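Local coordinates for protein putative glutathione transferase (Sphingobium chlorophenolicum, PDB 4FQU) that catalyses the glutathione-dependent reduction of glutathionyl-hydroquinones to hydroquinones during breakdown of the pollutant pentachlorophenol, at residues 3-8 with 22-27; 27-32 with 114-119; 82-87 with 102-107; 107-112 with 131-136. One frame throughout, in Å; residues are numbered along the deposited sequence.

Contact 1 of 4, residues 3-8 with 22-27; sequences LLIDGV and RFVRKE
Val24 lies at the middle of this contact, its two methyl branches each meeting a different aliphatic side chain of residues 3-8. With CG1 anti to the backbone N (chi1 164°), Val24 CG1 meets the tip of Leu3 head on, 3.8 Å from Leu3 CD1. Its other branch, Val24 CG2, lies 3.8 Å from Ile5 CD1, and here the two side chains cross at about a right angle. A beta-branched residue suits this place because its fork serves two neighbours at once, and all three side chains are buried.

Charged chains border this apolar patch. Lys26 bends at chi2 (-90°) and crosses Leu3 almost perpendicularly, so that Lys26 NZ comes 3.7 Å from Leu3 CD1. Near Ile5, Arg22 runs extended from CG to NE and brings its guanidinium to Asp6. Arg22 NH2 gives Asp6 OD2 a weak but nearly straight hydrogen bond of 3.5 Å within a salt bridge; the carboxylate reaches the guanidinium edge with the two planes 48° apart. A long, flexible arginine can span this exposed margin.

Leu3 and Leu4 form a short strand paired antiparallel with strand 9-10, through backbone bonding of Leu3 with Arg10. On the inner side Leu4 packs against Tyr106 and Tyr109 of helix 106-112, so the N-terminal hairpin lies between that helix and the 22-27 loop.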
loop_
_atom_site.group_PDB
_atom_site.type_symbol
_atom_site.label_atom_id
_atom_site.label_comp_id
_atom_site.label_asym_id
_atom_site.label_seq_id
_atom_site.Cartn_x
_atom_site.Cartn_y
_atom_site.Cartn_z
ATOM N N LEU A 3 -14.900 23.110 -3.495
ATOM C CA LEU A 3 -16.061 23.282 -4.350
ATOM C C LEU A 3 -16.144 24.722 -4.816
ATOM O O LEU A 3 -15.545 25.628 -4.241
ATOM C CB LEU A 3 -17.352 22.975 -3.607
ATOM C CG LEU A 3 -17.610 21.592 -3.042
ATOM C CD1 LEU A 3 -19.006 21.554 -2.561
ATOM C CD2 LEU A 3 -17.428 20.539 -4.076
ATOM N N LEU A 4 -16.892 24.950 -5.874
ATOM C CA LEU A 4 -17.216 26.318 -6.190
ATOM C C LEU A 4 -18.548 26.587 -5.533
ATOM O O LEU A 4 -19.509 25.867 -5.744
ATOM C CB LEU A 4 -17.252 26.570 -7.700
ATOM C CG LEU A 4 -15.900 26.954 -8.299
ATOM C CD1 LEU A 4 -16.062 27.234 -9.762
ATOM C CD2 LEU A 4 -15.332 28.186 -7.627
ATOM N N ILE A 5 -18.622 27.618 -4.711
ATOM C CA ILE A 5 -19.865 27.843 -3.978
ATOM C C ILE A 5 -20.705 28.965 -4.526
ATOM O O ILE A 5 -21.894 28.790 -4.683
ATOM C CB ILE A 5 -19.661 28.036 -2.488
ATOM C CG1 ILE A 5 -20.684 27.181 -1.757
ATOM C CG2 ILE A 5 -19.662 29.533 -2.151
ATOM C CD1 ILE A 5 -20.527 25.740 -2.070
ATOM N N ASP A 6 -20.142 30.113 -4.834
ATOM C CA ASP A 6 -21.011 31.036 -5.519
ATOM C C ASP A 6 -20.085 31.721 -6.469
ATOM O O ASP A 6 -20.087 32.927 -6.593
ATOM C CB ASP A 6 -21.715 32.006 -4.542
ATOM C CG ASP A 6 -23.163 31.566 -4.147
ATOM O OD1 ASP A 6 -23.499 31.481 -2.939
ATOM O OD2 ASP A 6 -23.994 31.339 -5.040
ATOM N N GLY A 7 -19.278 30.933 -7.153
ATOM C CA GLY A 7 -18.214 31.486 -7.952
ATOM C C GLY A 7 -17.008 31.675 -7.033
ATOM O O GLY A 7 -15.972 32.265 -7.404
ATOM N N VAL A 8 -17.124 31.195 -5.807
ATOM C CA VAL A 8 -15.981 31.363 -4.965
ATOM C C VAL A 8 -15.417 30.036 -4.603
ATOM O O VAL A 8 -16.149 29.095 -4.389
ATOM C CB VAL A 8 -16.348 32.121 -3.738
ATOM C CG1 VAL A 8 -15.199 32.103 -2.733
ATOM C CG2 VAL A 8 -16.667 33.512 -4.147
ATOM N N ARG A 22 -28.032 25.097 2.384
ATOM C CA ARG A 22 -27.874 25.162 0.926
ATOM C C ARG A 22 -27.362 23.835 0.373
ATOM O O ARG A 22 -26.263 23.396 0.737
ATOM C CB ARG A 22 -26.884 26.289 0.557
ATOM C CG ARG A 22 -26.936 26.818 -0.906
ATOM C CD ARG A 22 -26.101 28.132 -1.061
ATOM N NE ARG A 22 -25.887 28.620 -2.429
ATOM C CZ ARG A 22 -26.227 27.958 -3.536
ATOM N NH1 ARG A 22 -26.812 26.754 -3.486
ATOM N NH2 ARG A 22 -25.980 28.507 -4.717
ATOM N N PHE A 23 -28.160 23.219 -0.505
ATOM C CA PHE A 23 -27.788 21.987 -1.224
ATOM C C PHE A 23 -26.895 22.279 -2.426
ATOM O O PHE A 23 -27.192 23.199 -3.205
ATOM C CB PHE A 23 -29.062 21.292 -1.730
ATOM C CG PHE A 23 -28.847 19.902 -2.329
ATOM C CD1 PHE A 23 -28.668 18.787 -1.513
ATOM C CD2 PHE A 23 -28.891 19.704 -3.694
ATOM C CE1 PHE A 23 -28.501 17.533 -2.041
ATOM C CE2 PHE A 23 -28.713 18.451 -4.204
ATOM C CZ PHE A 23 -28.526 17.364 -3.363
ATOM N N VAL A 24 -25.829 21.481 -2.577
ATOM C CA VAL A 24 -24.884 21.564 -3.710
ATOM C C VAL A 24 -24.874 20.307 -4.638
ATOM O O VAL A 24 -24.571 19.187 -4.194
ATOM C CB VAL A 24 -23.454 21.839 -3.208
ATOM C CG1 VAL A 24 -22.444 21.545 -4.275
ATOM C CG2 VAL A 24 -23.328 23.254 -2.730
ATOM N N ARG A 25 -25.200 20.508 -5.922
ATOM C CA ARG A 25 -25.267 19.427 -6.907
ATOM C C ARG A 25 -23.854 18.957 -7.167
ATOM O O ARG A 25 -23.001 19.769 -7.504
ATOM C CB ARG A 25 -25.947 19.899 -8.218
ATOM C CG ARG A 25 -27.480 20.125 -8.117
ATOM C CD ARG A 25 -28.195 20.346 -9.458
ATOM N NE ARG A 25 -27.902 19.268 -10.409
ATOM C CZ ARG A 25 -27.597 19.432 -11.709
ATOM N NH1 ARG A 25 -27.556 20.663 -12.247
ATOM N NH2 ARG A 25 -27.339 18.355 -12.487
ATOM N N LYS A 26 -23.588 17.663 -7.031
ATOM C CA LYS A 26 -22.213 17.166 -7.158
ATOM C C LYS A 26 -21.932 16.448 -8.486
ATOM O O LYS A 26 -20.805 16.114 -8.826
ATOM C CB LYS A 26 -21.887 16.239 -5.982
ATOM C CG LYS A 26 -22.270 16.783 -4.605
ATOM C CD LYS A 26 -21.154 17.583 -3.955
ATOM C CE LYS A 26 -21.308 17.581 -2.448
ATOM N NZ LYS A 26 -20.083 18.090 -1.756
ATOM N N GLU A 27 -22.980 16.192 -9.235
ATOM C CA GLU A 27 -22.852 15.508 -10.507
ATOM C C GLU A 27 -22.214 16.397 -11.580
ATOM O O GLU A 27 -21.965 17.587 -11.363
ATOM C CB GLU A 27 -24.238 15.021 -10.973
ATOM C CG GLU A 27 -25.298 16.109 -11.053
ATOM C CD GLU A 27 -26.110 16.309 -9.761
ATOM O OE1 GLU A 27 -27.216 16.883 -9.882
ATOM O OE2 GLU A 27 -25.673 15.916 -8.644
#

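Contact 2 of 4, residues 27-32 with 114-119; sequences ESQYRG and PTYTGR
Two irregular loops meet here beside the probable glutathione site of a GST-type thioredoxin domain: residues 27-32 lead toward strand 45-49, and residues 114-119 end at Arg119, a glutathione-binding residue by similarity. Tyr116 is the buried centre. Its CG stands anti to the backbone N (chi1 177°), which sends the ring toward residues 27-32, where two side chains reach it. Gln29, extended beyond CG, meets the phenol end tip to tip, the amide and ring planes only 16° apart. Tyr30 also arrives tip to tip, with its own phenol end, placing Tyr30 OH 3.6 Å from Tyr116 CD1 and Tyr30 CE2 3.9 Å from Tyr116 CE1. Tyr116 OH also bonds within its own loop, donating to Arg119 O at 2.8 Å in the carbonyl plane. Thr117 turns its hydroxyl to Ile5 O, tying this loop to the N-terminal hairpin as well.

Tyrosine thus does two jobs at position 116: its ring carbons supply apolar packing, while its hydroxyl satisfies a backbone carbonyl. This bond is consistent with a second-shell role for Tyr116 in placing Arg119 at the glutathione site.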
loop_
_atom_site.group_PDB
_atom_site.type_symbol
_atom_site.label_atom_id
_atom_site.label_comp_id
_atom_site.label_asym_id
_atom_site.label_seq_id
_atom_site.Cartn_x
_atom_site.Cartn_y
_atom_site.Cartn_z
ATOM N N GLU A 27 -22.980 16.192 -9.235
ATOM C CA GLU A 27 -22.852 15.508 -10.507
ATOM C C GLU A 27 -22.214 16.397 -11.580
ATOM O O GLU A 27 -21.965 17.587 -11.363
ATOM C CB GLU A 27 -24.238 15.021 -10.973
ATOM C CG GLU A 27 -25.298 16.109 -11.053
ATOM C CD GLU A 27 -26.110 16.309 -9.761
ATOM O OE1 GLU A 27 -27.216 16.883 -9.882
ATOM O OE2 GLU A 27 -25.673 15.916 -8.644
ATOM N N SER A 28 -21.969 15.826 -12.752
ATOM C CA SER A 28 -21.524 16.625 -13.880
ATOM C C SER A 28 -22.690 17.482 -14.380
ATOM O O SER A 28 -23.695 16.955 -14.854
ATOM C CB SER A 28 -21.028 15.698 -14.976
ATOM O OG SER A 28 -20.364 14.601 -14.400
ATOM N N GLN A 29 -22.588 18.796 -14.270
ATOM C CA GLN A 29 -23.746 19.597 -14.639
ATOM C C GLN A 29 -23.837 20.062 -16.094
ATOM O O GLN A 29 -24.650 20.927 -16.392
ATOM C CB GLN A 29 -23.833 20.836 -13.760
ATOM C CG GLN A 29 -23.851 20.585 -12.280
ATOM C CD GLN A 29 -23.808 21.888 -11.517
ATOM O OE1 GLN A 29 -23.042 22.019 -10.546
ATOM N NE2 GLN A 29 -24.616 22.878 -11.959
ATOM N N TYR A 30 -23.013 19.542 -16.994
ATOM C CA TYR A 30 -22.979 20.062 -18.358
ATOM C C TYR A 30 -23.080 18.893 -19.299
ATOM O O TYR A 30 -22.066 18.279 -19.612
ATOM C CB TYR A 30 -21.665 20.776 -18.606
ATOM C CG TYR A 30 -21.584 22.084 -17.883
ATOM C CD1 TYR A 30 -22.363 23.149 -18.267
ATOM C CD2 TYR A 30 -20.731 22.263 -16.808
ATOM C CE1 TYR A 30 -22.297 24.356 -17.602
ATOM C CE2 TYR A 30 -20.669 23.482 -16.110
ATOM C CZ TYR A 30 -21.458 24.530 -16.517
ATOM O OH TYR A 30 -21.423 25.759 -15.865
ATOM N N ARG A 31 -24.288 18.566 -19.754
ATOM C CA ARG A 31 -24.485 17.333 -20.508
ATOM C C ARG A 31 -24.866 17.574 -21.957
ATOM O O ARG A 31 -25.781 16.922 -22.491
ATOM C CB ARG A 31 -25.544 16.464 -19.839
ATOM C CG ARG A 31 -25.422 16.393 -18.349
ATOM C CD ARG A 31 -24.123 15.854 -18.058
ATOM N NE ARG A 31 -24.122 15.110 -16.810
ATOM C CZ ARG A 31 -24.513 13.849 -16.724
ATOM N NH1 ARG A 31 -24.952 13.263 -17.826
ATOM N NH2 ARG A 31 -24.471 13.187 -15.561
ATOM N N GLY A 32 -24.144 18.486 -22.599
ATOM C CA GLY A 32 -24.408 18.864 -23.977
ATOM C C GLY A 32 -23.678 17.972 -24.942
ATOM O O GLY A 32 -23.093 16.967 -24.522
ATOM N N PRO A 114 -20.416 33.013 -13.604
ATOM C CA PRO A 114 -19.680 33.624 -12.507
ATOM C C PRO A 114 -20.141 33.237 -11.126
ATOM O O PRO A 114 -19.389 33.442 -10.151
ATOM C CB PRO A 114 -19.922 35.097 -12.749
ATOM C CG PRO A 114 -20.002 35.190 -14.181
ATOM C CD PRO A 114 -20.924 34.054 -14.499
ATOM N N THR A 115 -21.329 32.659 -11.026
ATOM C CA THR A 115 -21.834 32.284 -9.715
ATOM C C THR A 115 -21.878 30.778 -9.532
ATOM O O THR A 115 -22.347 30.298 -8.513
ATOM C CB THR A 115 -23.220 32.879 -9.495
ATOM O OG1 THR A 115 -24.031 32.639 -10.662
ATOM C CG2 THR A 115 -23.086 34.362 -9.268
ATOM N N TYR A 116 -21.393 30.044 -10.527
ATOM C CA TYR A 116 -21.414 28.586 -10.529
ATOM C C TYR A 116 -21.251 27.926 -9.165
ATOM O O TYR A 116 -20.307 28.191 -8.440
ATOM C CB TYR A 116 -20.341 28.054 -11.471
ATOM C CG TYR A 116 -20.222 26.550 -11.493
ATOM C CD1 TYR A 116 -21.021 25.766 -12.333
ATOM C CD2 TYR A 116 -19.312 25.898 -10.696
ATOM C CE1 TYR A 116 -20.915 24.364 -12.368
ATOM C CE2 TYR A 116 -19.204 24.498 -10.740
ATOM C CZ TYR A 116 -20.008 23.746 -11.573
ATOM O OH TYR A 116 -19.870 22.380 -11.594
ATOM N N THR A 117 -22.179 27.041 -8.827
ATOM C CA THR A 117 -22.028 26.220 -7.638
ATOM C C THR A 117 -21.913 24.771 -8.030
ATOM O O THR A 117 -22.881 24.209 -8.530
ATOM C CB THR A 117 -23.263 26.295 -6.754
ATOM O OG1 THR A 117 -23.717 27.658 -6.659
ATOM C CG2 THR A 117 -22.949 25.694 -5.397
ATOM N N GLY A 118 -20.765 24.157 -7.799
ATOM C CA GLY A 118 -20.689 22.723 -7.959
ATOM C C GLY A 118 -19.297 22.195 -7.850
ATOM O O GLY A 118 -18.404 22.898 -7.375
ATOM N N ARG A 119 -19.062 20.962 -8.278
ATOM C CA ARG A 119 -17.664 20.550 -8.222
ATOM C C ARG A 119 -16.912 21.091 -9.436
ATOM O O ARG A 119 -17.520 21.565 -10.386
ATOM C CB ARG A 119 -17.508 19.057 -8.036
ATOM C CG ARG A 119 -18.688 18.427 -7.362
ATOM C CD ARG A 119 -18.472 16.951 -7.309
ATOM N NE ARG A 119 -17.179 16.721 -6.717
ATOM C CZ ARG A 119 -16.347 15.769 -7.104
ATOM N NH1 ARG A 119 -16.707 14.937 -8.098
ATOM N NH2 ARG A 119 -15.166 15.668 -6.475
#

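Contact 3 of 4, residues 82-87 with 102-107; sequences GENGWT and ADYLYQ
The amide of Asn84 lies flat on the Tyr104 ring, the two planes only 6° apart. Asn84 CB makes a CH-pi contact 3.9 Å from the centroid of that ring, while Asp103 CB covers the opposite face. The flat, polar asparagine side chain can therefore stack on one tyrosine and also send Asn84 ND2 to the edge of the Tyr106 ring. Thr87 CB approaches the Tyr104 ring at its edge.

The backbones themselves join at a single beta bridge between Thr87 and Tyr104, where Leu105 N donates to Trp86 O at 2.8 Å. Trp86 and Leu105 run side by side, with Trp86 CB 3.5 Å from Leu105 CD2. The bridge ties the loop that follows strand 73-76 to the start of helix 106-112 in the thioredoxin-like GST domain. It probably borders the active site: Trp86 binds glutathione by similarity, and its side chain lies about 5 Å from that of Cys53, the probable nucleophile.

Further out, a type I turn from Gly82 to Gly85 presents Asn84, and the positive phi of Gly85 suits glycine. Gln107 OE1 accepts a nearly straight bond from Tyr104 N at 2.6 Å, holding the chain at the helix entrance. His284 stacks on the Trp86 indole, and Trp9 on the Tyr106 ring.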
loop_
_atom_site.group_PDB
_atom_site.type_symbol
_atom_site.label_atom_id
_atom_site.label_comp_id
_atom_site.label_asym_id
_atom_site.label_seq_id
_atom_site.Cartn_x
_atom_site.Cartn_y
_atom_site.Cartn_z
ATOM N N GLY A 82 -4.095 20.753 -4.566
ATOM C CA GLY A 82 -4.107 21.309 -3.215
ATOM C C GLY A 82 -5.252 22.276 -2.882
ATOM O O GLY A 82 -6.409 22.043 -3.248
ATOM N N GLU A 83 -4.926 23.362 -2.184
ATOM C CA GLU A 83 -5.915 24.315 -1.684
ATOM C C GLU A 83 -6.897 24.732 -2.740
ATOM O O GLU A 83 -8.091 24.907 -2.447
ATOM C CB GLU A 83 -5.247 25.588 -1.201
ATOM C CG GLU A 83 -4.497 25.490 0.091
ATOM C CD GLU A 83 -3.836 26.808 0.441
ATOM O OE1 GLU A 83 -3.877 27.167 1.647
ATOM O OE2 GLU A 83 -3.289 27.474 -0.493
ATOM N N ASN A 84 -6.379 24.933 -3.954
ATOM C CA ASN A 84 -7.170 25.435 -5.075
ATOM C C ASN A 84 -7.625 24.323 -6.015
ATOM O O ASN A 84 -8.236 24.555 -7.036
ATOM C CB ASN A 84 -6.403 26.513 -5.853
ATOM C CG ASN A 84 -5.904 27.661 -4.959
ATOM O OD1 ASN A 84 -4.796 27.590 -4.436
ATOM N ND2 ASN A 84 -6.711 28.730 -4.809
ATOM N N GLY A 85 -7.357 23.086 -5.673
ATOM C CA GLY A 85 -7.729 22.032 -6.590
ATOM C C GLY A 85 -6.894 22.026 -7.854
ATOM O O GLY A 85 -5.764 22.513 -7.884
ATOM N N TRP A 86 -7.437 21.448 -8.907
ATOM C CA TRP A 86 -6.663 21.313 -10.118
ATOM C C TRP A 86 -6.247 22.694 -10.579
ATOM O O TRP A 86 -7.079 23.583 -10.668
ATOM C CB TRP A 86 -7.506 20.665 -11.196
ATOM C CG TRP A 86 -7.918 19.232 -10.981
ATOM C CD1 TRP A 86 -9.179 18.767 -10.927
ATOM C CD2 TRP A 86 -7.058 18.080 -10.867
ATOM N NE1 TRP A 86 -9.169 17.401 -10.757
ATOM C CE2 TRP A 86 -7.877 16.960 -10.724
ATOM C CE3 TRP A 86 -5.682 17.896 -10.854
ATOM C CZ2 TRP A 86 -7.373 15.678 -10.591
ATOM C CZ3 TRP A 86 -5.181 16.588 -10.701
ATOM C CH2 TRP A 86 -6.026 15.517 -10.570
ATOM N N THR A 87 -4.964 22.850 -10.894
ATOM C CA THR A 87 -4.328 24.134 -11.175
ATOM C C THR A 87 -3.528 23.996 -12.467
ATOM O O THR A 87 -3.199 22.892 -12.881
ATOM C CB THR A 87 -3.325 24.513 -10.063
ATOM O OG1 THR A 87 -2.095 24.869 -10.663
ATOM C CG2 THR A 87 -2.940 23.337 -9.246
ATOM N N ALA A 102 -6.038 30.742 -17.247
ATOM C CA ALA A 102 -6.437 30.547 -15.865
ATOM C C ALA A 102 -5.300 29.974 -15.090
ATOM O O ALA A 102 -4.551 29.173 -15.631
ATOM C CB ALA A 102 -7.587 29.594 -15.817
ATOM N N ASP A 103 -5.170 30.355 -13.823
ATOM C CA ASP A 103 -4.179 29.721 -12.966
ATOM C C ASP A 103 -4.784 28.432 -12.421
ATOM O O ASP A 103 -4.110 27.398 -12.305
ATOM C CB ASP A 103 -3.769 30.615 -11.798
ATOM C CG ASP A 103 -3.166 31.944 -12.231
ATOM O OD1 ASP A 103 -1.941 31.991 -12.467
ATOM O OD2 ASP A 103 -3.918 32.961 -12.291
ATOM N N TYR A 104 -6.072 28.500 -12.106
ATOM C CA TYR A 104 -6.778 27.395 -11.484
ATOM C C TYR A 104 -7.917 26.881 -12.353
ATOM O O TYR A 104 -8.598 27.671 -13.010
ATOM C CB TYR A 104 -7.356 27.883 -10.184
ATOM C CG TYR A 104 -6.341 28.541 -9.318
ATOM C CD1 TYR A 104 -5.213 27.860 -8.947
ATOM C CD2 TYR A 104 -6.506 29.837 -8.869
ATOM C CE1 TYR A 104 -4.261 28.443 -8.145
ATOM C CE2 TYR A 104 -5.560 30.434 -8.076
ATOM C CZ TYR A 104 -4.423 29.733 -7.702
ATOM O OH TYR A 104 -3.426 30.275 -6.884
ATOM N N LEU A 105 -8.140 25.562 -12.344
ATOM C CA LEU A 105 -9.217 24.960 -13.139
ATOM C C LEU A 105 -10.529 25.583 -12.798
ATOM O O LEU A 105 -11.292 25.885 -13.685
ATOM C CB LEU A 105 -9.290 23.444 -12.980
ATOM C CG LEU A 105 -10.327 22.618 -13.766
ATOM C CD1 LEU A 105 -10.085 22.626 -15.239
ATOM C CD2 LEU A 105 -10.305 21.168 -13.252
ATOM N N TYR A 106 -10.783 25.797 -11.508
ATOM C CA TYR A 106 -12.012 26.485 -11.078
ATOM C C TYR A 106 -12.289 27.774 -11.860
ATOM O O TYR A 106 -13.430 28.063 -12.159
ATOM C CB TYR A 106 -12.120 26.658 -9.542
ATOM C CG TYR A 106 -11.308 27.746 -8.830
ATOM C CD1 TYR A 106 -11.514 29.082 -9.079
ATOM C CD2 TYR A 106 -10.375 27.415 -7.857
ATOM C CE1 TYR A 106 -10.802 30.059 -8.406
ATOM C CE2 TYR A 106 -9.643 28.381 -7.194
ATOM C CZ TYR A 106 -9.870 29.699 -7.477
ATOM O OH TYR A 106 -9.156 30.668 -6.830
ATOM N N GLN A 107 -11.260 28.525 -12.237
ATOM C CA GLN A 107 -11.464 29.708 -13.087
ATOM C C GLN A 107 -12.022 29.416 -14.495
ATOM O O GLN A 107 -12.452 30.360 -15.174
ATOM C CB GLN A 107 -10.171 30.520 -13.262
ATOM C CG GLN A 107 -9.701 31.274 -12.078
ATOM C CD GLN A 107 -8.246 31.567 -12.168
ATOM O OE1 GLN A 107 -7.437 30.681 -12.443
ATOM N NE2 GLN A 107 -7.888 32.819 -11.965
#

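Contact 4 of 4, residues 107-112 with 131-136; sequences QVYTAA and KRILNN
Tyr109 and Ile133 form the tight part of this contact. The CD1 methyl of Ile133 sits over one face of the Tyr109 ring, offset toward the rim, in a CH-pi contact 3.9 Å from the centroid and 20° off the normal. With CG1 anti to the carbonyl carbon (chi1 -67°) and CD1 extended beyond it, Ile133 CD1 comes within 3.7 Å of Tyr109 CE2. At the ring's edge, Tyr109 OH lies 3.0 Å from Asn136 OD1, the ring and amide planes 58° apart. This hydroxyl hydrogen-bonds to Thr121 O, and Asn136 OD1 is a second oxygen within its reach.

In the thioredoxin-like domain of this GST, helix 106-112 packs here against strand 132-135, the outermost strand beside 124-127. Ile133 and Tyr109 both touch Ile124 on that inner strand, so they belong to the layer between helix and sheet. Asn136 ND2 makes a weak hydrogen bond to Tyr30 O.

The other end is looser and nearer solvent. Ala112 CB faces the start of the strand, 4.0 Å from Arg132 CA, and its small methyl suits so close a backbone approach. Lys131 and Arg132 lead their charged ends away from the helix, Arg132 to a salt bridge with Glu130.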
loop_
_atom_site.group_PDB
_atom_site.type_symbol
_atom_site.label_atom_id
_atom_site.label_comp_id
_atom_site.label_asym_id
_atom_site.label_seq_id
_atom_site.Cartn_x
_atom_site.Cartn_y
_atom_site.Cartn_z
ATOM N N GLN A 107 -11.260 28.525 -12.237
ATOM C CA GLN A 107 -11.464 29.708 -13.087
ATOM C C GLN A 107 -12.022 29.416 -14.495
ATOM O O GLN A 107 -12.452 30.360 -15.174
ATOM C CB GLN A 107 -10.171 30.520 -13.262
ATOM C CG GLN A 107 -9.701 31.274 -12.078
ATOM C CD GLN A 107 -8.246 31.567 -12.168
ATOM O OE1 GLN A 107 -7.437 30.681 -12.443
ATOM N NE2 GLN A 107 -7.888 32.819 -11.965
ATOM N N VAL A 108 -11.972 28.160 -14.961
ATOM C CA VAL A 108 -12.555 27.824 -16.249
ATOM C C VAL A 108 -14.059 27.792 -16.073
ATOM O O VAL A 108 -14.795 28.405 -16.845
ATOM C CB VAL A 108 -12.087 26.470 -16.806
ATOM C CG1 VAL A 108 -12.792 26.168 -18.128
ATOM C CG2 VAL A 108 -10.593 26.461 -17.024
ATOM N N TYR A 109 -14.527 27.112 -15.032
ATOM C CA TYR A 109 -15.970 27.061 -14.767
ATOM C C TYR A 109 -16.570 28.432 -14.612
ATOM O O TYR A 109 -17.688 28.693 -15.073
ATOM C CB TYR A 109 -16.296 26.221 -13.542
ATOM C CG TYR A 109 -16.178 24.729 -13.805
ATOM C CD1 TYR A 109 -14.937 24.074 -13.817
ATOM C CD2 TYR A 109 -17.295 23.982 -14.042
ATOM C CE1 TYR A 109 -14.835 22.721 -14.044
ATOM C CE2 TYR A 109 -17.206 22.631 -14.286
ATOM C CZ TYR A 109 -15.990 21.999 -14.283
ATOM O OH TYR A 109 -15.993 20.651 -14.540
ATOM N N THR A 110 -15.793 29.307 -13.998
ATOM C CA THR A 110 -16.265 30.614 -13.546
ATOM C C THR A 110 -16.193 31.665 -14.639
ATOM O O THR A 110 -16.880 32.691 -14.626
ATOM C CB THR A 110 -15.434 31.069 -12.355
ATOM O OG1 THR A 110 -16.329 31.527 -11.360
ATOM C CG2 THR A 110 -14.399 32.178 -12.734
ATOM N N ALA A 111 -15.345 31.387 -15.610
ATOM C CA ALA A 111 -15.172 32.308 -16.718
ATOM C C ALA A 111 -16.441 32.322 -17.508
ATOM O O ALA A 111 -16.810 33.324 -18.063
ATOM C CB ALA A 111 -14.013 31.868 -17.591
ATOM N N ALA A 112 -17.096 31.171 -17.513
ATOM C CA ALA A 112 -18.338 30.927 -18.232
ATOM C C ALA A 112 -19.604 31.364 -17.474
ATOM O O ALA A 112 -20.499 31.909 -18.058
ATOM C CB ALA A 112 -18.424 29.438 -18.556
ATOM N N LYS A 131 -17.928 29.993 -25.865
ATOM C CA LYS A 131 -17.182 30.429 -24.691
ATOM C C LYS A 131 -17.759 29.863 -23.405
ATOM O O LYS A 131 -18.146 30.597 -22.524
ATOM C CB LYS A 131 -17.119 31.963 -24.643
ATOM C CG LYS A 131 -16.203 32.579 -25.689
ATOM C CD LYS A 131 -16.297 34.081 -25.727
ATOM C CE LYS A 131 -15.211 34.651 -26.673
ATOM N NZ LYS A 131 -13.802 34.782 -26.067
ATOM N N ARG A 132 -17.806 28.538 -23.318
ATOM C CA ARG A 132 -18.540 27.837 -22.264
ATOM C C ARG A 132 -18.267 26.349 -22.327
ATOM O O ARG A 132 -17.664 25.878 -23.307
ATOM C CB ARG A 132 -20.035 28.028 -22.443
ATOM C CG ARG A 132 -20.591 27.349 -23.651
ATOM C CD ARG A 132 -22.066 27.594 -23.685
ATOM N NE ARG A 132 -22.737 26.811 -24.710
ATOM C CZ ARG A 132 -23.142 25.559 -24.519
ATOM N NH1 ARG A 132 -22.921 24.960 -23.338
ATOM N NH2 ARG A 132 -23.747 24.901 -25.504
ATOM N N ILE A 133 -18.705 25.628 -21.285
ATOM C CA ILE A 133 -18.610 24.168 -21.252
ATOM C C ILE A 133 -19.693 23.405 -22.013
ATOM O O ILE A 133 -20.889 23.563 -21.780
ATOM C CB ILE A 133 -18.549 23.622 -19.844
ATOM C CG1 ILE A 133 -17.235 24.068 -19.206
ATOM C CG2 ILE A 133 -18.713 22.107 -19.915
ATOM C CD1 ILE A 133 -16.947 23.550 -17.838
ATOM N N LEU A 134 -19.279 22.562 -22.934
ATOM C CA LEU A 134 -20.274 21.905 -23.720
ATOM C C LEU A 134 -20.724 20.700 -22.957
ATOM O O LEU A 134 -21.894 20.389 -22.926
ATOM C CB LEU A 134 -19.736 21.480 -25.072
ATOM C CG LEU A 134 -20.810 20.576 -25.689
ATOM C CD1 LEU A 134 -21.925 21.426 -26.171
ATOM C CD2 LEU A 134 -20.287 19.690 -26.781
ATOM N N ASN A 135 -19.782 20.004 -22.351
ATOM C CA ASN A 135 -20.111 18.768 -21.669
ATOM C C ASN A 135 -18.896 18.353 -20.887
ATOM O O ASN A 135 -17.793 18.563 -21.348
ATOM C CB ASN A 135 -20.548 17.722 -22.666
ATOM C CG ASN A 135 -20.847 16.384 -22.033
ATOM O OD1 ASN A 135 -20.053 15.880 -21.246
ATOM N ND2 ASN A 135 -21.986 15.774 -22.411
ATOM N N ASN A 136 -19.092 17.853 -19.668
ATOM C CA ASN A 136 -17.983 17.577 -18.759
ATOM C C ASN A 136 -18.262 16.335 -17.949
ATOM O O ASN A 136 -17.930 16.261 -16.765
ATOM C CB ASN A 136 -17.678 18.750 -17.839
ATOM C CG ASN A 136 -18.784 19.018 -16.831
ATOM O OD1 ASN A 136 -18.526 19.530 -15.736
ATOM N ND2 ASN A 136 -20.016 18.688 -17.194
#

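How the contacts relate
From the N terminus, contact 1 closes first, bringing the 22-27 loop back onto the opening hairpin. Contact 2 then starts from the shared Glu27 and closes a much longer loop, spanning strands 45-49 and 73-76 and the helices between and after them. Contact 3 is nested inside that loop, joining the segment after strand 73-76 to the entrance of helix 106-112. Contact 4 shares Gln107 with contact 3 and crosses contact 2, taking the same helix to strand 132-135. Probable backbone hydrogen bonds join neighbours: Leu4 O with Gly118 N between contacts 1 and 2, and Tyr30 O with Asn136 N between contacts 2 and 4. Together they tie the N-terminal extension to the thioredoxin-like domain.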